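Local atomic coordinates of HNH endonuclease (Geobacillus virus E2, PDB entry 5H0M), a protein that probably cuts DNA as a phage-encoded HNH endonuclease, nicking the double helix, and binds a zinc ion through four cysteines. Residues L66-K71 and D108-L113; K84-V89 and S112-C117. One frame throughout, in Å; residues are numbered along the deposited sequence.

Contact 1 (L66-K71 and D108-L113); sequences LAVLAK and DNLQSL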
loop_
_atom_site.group_PDB
_atom_site.type_symbol
_atom_site.label_atom_id
_atom_site.label_comp_id
_atom_site.label_asym_id
_atom_site.label_seq_id
_atom_site.Cartn_x
_atom_site.Cartn_y
_atom_site.Cartn_z
ATOM N N LEU A 66 -1.090 -4.246 10.701
ATOM C CA LEU A 66 -1.678 -5.345 11.434
ATOM C C LEU A 66 -3.190 -5.199 11.528
ATOM O O LEU A 66 -3.913 -6.178 11.420
ATOM C CB LEU A 66 -1.078 -5.446 12.837
ATOM C CG LEU A 66 0.375 -5.921 12.925
ATOM C CD1 LEU A 66 0.892 -5.741 14.354
ATOM C CD2 LEU A 66 0.536 -7.361 12.461
ATOM N N ALA A 67 -3.667 -3.976 11.719
ATOM C CA ALA A 67 -5.095 -3.717 11.806
ATOM C C ALA A 67 -5.794 -4.080 10.491
ATOM O O ALA A 67 -6.886 -4.632 10.486
ATOM C CB ALA A 67 -5.363 -2.270 12.177
ATOM N N VAL A 68 -5.155 -3.746 9.368
ATOM C CA VAL A 68 -5.731 -4.056 8.057
ATOM C C VAL A 68 -5.754 -5.563 7.806
ATOM O O VAL A 68 -6.761 -6.120 7.369
ATOM C CB VAL A 68 -4.964 -3.319 6.935
ATOM C CG1 VAL A 68 -5.436 -3.761 5.554
ATOM C CG2 VAL A 68 -5.132 -1.816 7.060
ATOM N N LEU A 69 -4.646 -6.237 8.079
ATOM C CA LEU A 69 -4.607 -7.689 7.891
ATOM C C LEU A 69 -5.665 -8.362 8.748
ATOM O O LEU A 69 -6.351 -9.272 8.297
ATOM C CB LEU A 69 -3.233 -8.244 8.222
ATOM C CG LEU A 69 -2.162 -7.942 7.169
ATOM C CD1 LEU A 69 -0.783 -8.116 7.784
ATOM C CD2 LEU A 69 -2.336 -8.813 5.944
ATOM N N ALA A 70 -5.800 -7.902 9.979
ATOM C CA ALA A 70 -6.783 -8.499 10.873
ATOM C C ALA A 70 -8.204 -8.287 10.367
ATOM O O ALA A 70 -9.005 -9.240 10.334
ATOM C CB ALA A 70 -6.636 -7.937 12.281
ATOM N N LYS A 71 -8.513 -7.060 9.955
ATOM C CA LYS A 71 -9.829 -6.704 9.371
ATOM C C LYS A 71 -10.132 -7.566 8.161
ATOM O O LYS A 71 -11.265 -7.996 7.962
ATOM C CB LYS A 71 -9.869 -5.211 8.989
ATOM C CG LYS A 71 -11.043 -4.795 8.111
ATOM C CD LYS A 71 -10.896 -3.370 7.628
ATOM C CE LYS A 71 -9.961 -3.256 6.438
ATOM N NZ LYS A 71 -10.576 -3.714 5.157
ATOM N N ASP A 108 -9.298 2.772 4.551
ATOM C CA ASP A 108 -9.967 2.662 3.259
ATOM C C ASP A 108 -9.046 2.892 2.069
ATOM O O ASP A 108 -9.487 2.781 0.933
ATOM C CB ASP A 108 -11.209 3.560 3.182
ATOM C CG ASP A 108 -10.900 5.035 3.230
ATOM O OD1 ASP A 108 -9.757 5.458 3.457
ATOM O OD2 ASP A 108 -11.867 5.828 3.045
ATOM N N ASN A 109 -7.780 3.208 2.334
ATOM C CA ASN A 109 -6.755 3.312 1.305
ATOM C C ASN A 109 -5.774 2.151 1.396
ATOM O O ASN A 109 -4.707 2.217 0.802
ATOM C CB ASN A 109 -5.978 4.626 1.435
ATOM C CG ASN A 109 -5.075 4.892 0.252
ATOM O OD1 ASN A 109 -5.482 4.700 -0.896
ATOM N ND2 ASN A 109 -3.861 5.347 0.511
ATOM N N LEU A 110 -6.130 1.091 2.127
ATOM C CA LEU A 110 -5.196 -0.030 2.337
ATOM C C LEU A 110 -5.881 -1.370 2.093
ATOM O O LEU A 110 -7.006 -1.579 2.547
ATOM C CB LEU A 110 -4.646 0.024 3.770
ATOM C CG LEU A 110 -3.695 1.181 4.036
ATOM C CD1 LEU A 110 -3.508 1.373 5.527
ATOM C CD2 LEU A 110 -2.373 1.012 3.322
ATOM N N GLN A 111 -5.207 -2.269 1.376
ATOM C CA GLN A 111 -5.742 -3.603 1.138
ATOM C C GLN A 111 -4.689 -4.674 1.350
ATOM O O GLN A 111 -3.543 -4.520 0.947
ATOM C CB GLN A 111 -6.303 -3.743 -0.273
ATOM C CG GLN A 111 -7.370 -2.747 -0.637
ATOM C CD GLN A 111 -7.920 -3.020 -2.023
ATOM O OE1 GLN A 111 -7.276 -2.700 -3.030
ATOM N NE2 GLN A 111 -9.094 -3.620 -2.080
ATOM N N SER A 112 -5.114 -5.779 1.943
ATOM C CA SER A 112 -4.272 -6.962 2.042
ATOM C C SER A 112 -4.302 -7.689 0.704
ATOM O O SER A 112 -5.384 -7.902 0.149
ATOM C CB SER A 112 -4.817 -7.895 3.122
ATOM O OG SER A 112 -4.965 -7.211 4.367
ATOM N N LEU A 113 -3.119 -8.043 0.189
ATOM C CA LEU A 113 -2.966 -8.634 -1.153
ATOM C C LEU A 113 -2.017 -9.817 -1.135
ATOM O O LEU A 113 -1.081 -9.865 -0.341
ATOM C CB LEU A 113 -2.411 -7.615 -2.156
ATOM C CG LEU A 113 -3.241 -6.344 -2.406
ATOM C CD1 LEU A 113 -2.506 -5.453 -3.386
ATOM C CD2 LEU A 113 -4.630 -6.684 -2.916
HETATM O O HOH W 1 -8.685 -3.906 2.975
HETATM O O HOH W 2 -10.081 -1.133 3.816
#

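Contact 2 (K84-V89 and S112-C117); sequences KITRAV and SLCQAC. With ZN (zinc ion), chain B.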
loop_
_atom_site.group_PDB
_atom_site.type_symbol
_atom_site.label_atom_id
_atom_site.label_comp_id
_atom_site.label_asym_id
_atom_site.label_seq_id
_atom_site.Cartn_x
_atom_site.Cartn_y
_atom_site.Cartn_z
ATOM N N LYS A 84 -12.108 -16.011 -4.963
ATOM C CA LYS A 84 -10.976 -16.873 -4.711
ATOM C C LYS A 84 -10.456 -16.625 -3.307
ATOM O O LYS A 84 -10.558 -15.504 -2.786
ATOM C CB LYS A 84 -9.862 -16.586 -5.733
ATOM C CG LYS A 84 -10.228 -16.963 -7.157
ATOM C CD LYS A 84 -9.360 -16.278 -8.189
ATOM C CE LYS A 84 -7.919 -16.718 -8.059
ATOM N NZ LYS A 84 -7.130 -16.179 -9.200
ATOM N N ILE A 85 -9.895 -17.665 -2.715
ATOM C CA ILE A 85 -9.330 -17.627 -1.373
ATOM C C ILE A 85 -7.818 -17.768 -1.439
ATOM O O ILE A 85 -7.295 -18.825 -1.801
ATOM C CB ILE A 85 -9.915 -18.731 -0.473
ATOM C CG1 ILE A 85 -11.428 -18.566 -0.331
ATOM C CG2 ILE A 85 -9.235 -18.732 0.881
ATOM C CD1 ILE A 85 -11.900 -17.257 0.269
ATOM N N THR A 86 -7.115 -16.691 -1.074
ATOM C CA THR A 86 -5.663 -16.652 -1.111
ATOM C C THR A 86 -5.144 -15.897 0.093
ATOM O O THR A 86 -5.631 -14.803 0.398
ATOM C CB THR A 86 -5.145 -15.946 -2.375
ATOM O OG1 THR A 86 -5.800 -16.487 -3.532
ATOM C CG2 THR A 86 -3.643 -16.147 -2.502
ATOM N N ARG A 87 -4.158 -16.461 0.769
ATOM C CA ARG A 87 -3.522 -15.787 1.892
ATOM C C ARG A 87 -2.843 -14.493 1.428
ATOM O O ARG A 87 -2.107 -14.490 0.450
ATOM C CB ARG A 87 -2.470 -16.696 2.505
ATOM C CG ARG A 87 -1.732 -16.089 3.676
ATOM C CD ARG A 87 -2.331 -16.551 4.973
ATOM N NE ARG A 87 -1.622 -16.013 6.127
ATOM C CZ ARG A 87 -2.060 -16.121 7.376
ATOM N NH1 ARG A 87 -3.207 -16.743 7.625
ATOM N NH2 ARG A 87 -1.360 -15.599 8.376
ATOM N N ALA A 88 -3.084 -13.402 2.144
ATOM C CA ALA A 88 -2.378 -12.149 1.890
ATOM C C ALA A 88 -0.964 -12.198 2.429
ATOM O O ALA A 88 -0.724 -12.768 3.490
ATOM C CB ALA A 88 -3.118 -10.995 2.515
ATOM N N VAL A 89 -0.051 -11.546 1.716
ATOM C CA VAL A 89 1.357 -11.452 2.109
ATOM C C VAL A 89 1.858 -10.021 2.271
ATOM O O VAL A 89 2.969 -9.811 2.762
ATOM C CB VAL A 89 2.282 -12.184 1.123
ATOM C CG1 VAL A 89 1.956 -13.675 1.113
ATOM C CG2 VAL A 89 2.220 -11.598 -0.274
ATOM N N SER A 112 -5.114 -5.779 1.943
ATOM C CA SER A 112 -4.272 -6.962 2.042
ATOM C C SER A 112 -4.302 -7.689 0.704
ATOM O O SER A 112 -5.384 -7.902 0.149
ATOM C CB SER A 112 -4.817 -7.895 3.122
ATOM O OG SER A 112 -4.965 -7.211 4.367
ATOM N N LEU A 113 -3.119 -8.043 0.189
ATOM C CA LEU A 113 -2.966 -8.634 -1.153
ATOM C C LEU A 113 -2.017 -9.817 -1.135
ATOM O O LEU A 113 -1.081 -9.865 -0.341
ATOM C CB LEU A 113 -2.411 -7.615 -2.156
ATOM C CG LEU A 113 -3.241 -6.344 -2.406
ATOM C CD1 LEU A 113 -2.506 -5.453 -3.386
ATOM C CD2 LEU A 113 -4.630 -6.684 -2.916
ATOM N N CYS A 114 -2.278 -10.767 -2.034
ATOM C CA CYS A 114 -1.316 -11.812 -2.346
ATOM C C CYS A 114 -0.262 -11.242 -3.293
ATOM O O CYS A 114 -0.385 -10.130 -3.798
ATOM C CB CYS A 114 -2.012 -13.030 -2.965
ATOM S SG CYS A 114 -2.584 -12.814 -4.652
ATOM N N GLN A 115 0.805 -11.991 -3.526
ATOM C CA GLN A 115 1.871 -11.496 -4.383
ATOM C C GLN A 115 1.399 -11.257 -5.814
ATOM O O GLN A 115 1.760 -10.266 -6.440
ATOM C CB GLN A 115 3.048 -12.467 -4.385
ATOM C CG GLN A 115 4.079 -12.132 -5.439
ATOM C CD GLN A 115 5.264 -13.045 -5.385
ATOM O OE1 GLN A 115 5.519 -13.677 -4.359
ATOM N NE2 GLN A 115 6.013 -13.104 -6.479
ATOM N N ALA A 116 0.630 -12.190 -6.360
ATOM C CA ALA A 116 0.154 -12.066 -7.728
ATOM C C ALA A 116 -0.707 -10.832 -7.911
ATOM O O ALA A 116 -0.581 -10.125 -8.907
ATOM C CB ALA A 116 -0.596 -13.317 -8.174
ATOM N N CYS A 117 -1.584 -10.567 -6.943
ATOM C CA CYS A 117 -2.423 -9.375 -7.005
ATOM C C CYS A 117 -1.614 -8.103 -6.791
ATOM O O CYS A 117 -1.898 -7.093 -7.399
ATOM C CB CYS A 117 -3.573 -9.474 -6.016
ATOM S SG CYS A 117 -4.812 -10.681 -6.570
HETATM ZN ZN ZN B . -4.835 -12.141 -4.753
#

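Contact 1 (L66-K71 and D108-L113)
Val68 and Leu110 meet at the apolar heart of this contact, where the C-terminal end of helix 59-71 lies on strand 110-113. Their side chains cross at about a right angle: CG2 of Val68 rests 3.8 Å from CB of Leu110 and almost as near to its CD1. The other branch, CG1 of Val68, stands anti to the backbone N (chi1 173°) and lies 3.7 Å from OG of Ser112. A forked valine suits this place because one short side chain serves two strand residues at once, while Leu110 spreads farther and also touches Trp61 and Thr64 of the same helix.

Leu69 comes in from the next position of the helix. Its first bond does not aim at the strand, yet the branched end does, and CD2 of Leu69 lies 3.5 Å from OG of Ser112. That hydroxyl is buried among hydrocarbon, and its hydrogen bond to Asp72, just past the helix, satisfies it there; serine is small enough to let the helix come close.

Strands 90-93 and 110-113 are the antiparallel pair of the ββα-metal fold of the HNH (His-Me finger) family, with helix 115-129 probably its helical part. Helix and strand axes come within 7.8 Å and run at 63° to each other. Strand alternation turns Leu110 and Ser112 to the helix and Gln111 away from it; Gln111 OE1 is hydrogen-bonded to His78 NE2.

Toward solvent the packing gives way to water. Lys71 reaches across toward the strand, and its long chain suits an exposed edge: NZ donates to two waters, one lying 2.9 Å from NZ and 2.9 Å from O of Leu110. The second water reaches the same carbonyl only weakly.

Contact 2 (K84-V89 and S112-C117)
Val89 N donates to Leu113 O at 2.8 Å, nearly straight (162° at the hydrogen), in the one hydrogen bond between the loop 84-89 and the turn from strand 110-113 into helix 115-129. The same oxygen also receives a weaker CA-H contact from Ala88, whose CA lies 3.4 Å from Leu113 O.

Van der Waals contacts flank this bond. Ala88 sets its CB 3.6 Å from CB of Ser112; with no more than a methyl group, it fits a buried spot that Leu69 of helix 59-71 also borders. On the outer side, CG2 of Val89 lies over the start of the helix, 3.6 Å from N of Gln115. Thr86 offers its methyl rather than its hydroxyl: CG2, anti to the backbone N, packs 3.5 Å from CB of Cys114, so that carbon meets carbon beside the metal.

Metal bonds form the third kind of contact. Cys114 and Cys117 are one CxxC pair of a four-cysteine zinc site, which Cys76, just before helix 77-81, and Cys79, within it, complete. Cys114 binds the zinc ion through SG at 2.4 Å, with SG placed between its own backbone N and carbonyl carbon (chi1 73°); SG of Cys117 lies 2.3 Å from the zinc.

Capping is the second task of the Cys114 sulfur. Cys114 is the N-cap of helix 115-129, and its SG accepts from Cys117 N at 3.4 Å; as a thiolate, the likely form on zinc, it would be a good acceptor for that amide and would gain from the positive end of the helix.

From the N terminus, helix 59-71 comes first and supplies one side of contact 1. The chain then passes Cys76 and helix 77-81, which holds Cys79, before the loop 84-89, the first side of contact 2, and goes on through strand 90-93 to 110-113. Contact 2 therefore closes a shorter loop, 23 residues at its closest ends against 37 for contact 1. The closures do not simply nest: they overlap at Ser112 and Leu113, and contact 2 runs on into helix 115-129. Leu69 CD2 and Ala88 CB, 4.1 Å apart, join them directly. Together they connect helix 59-71, the hairpin and the zinc-bound turn.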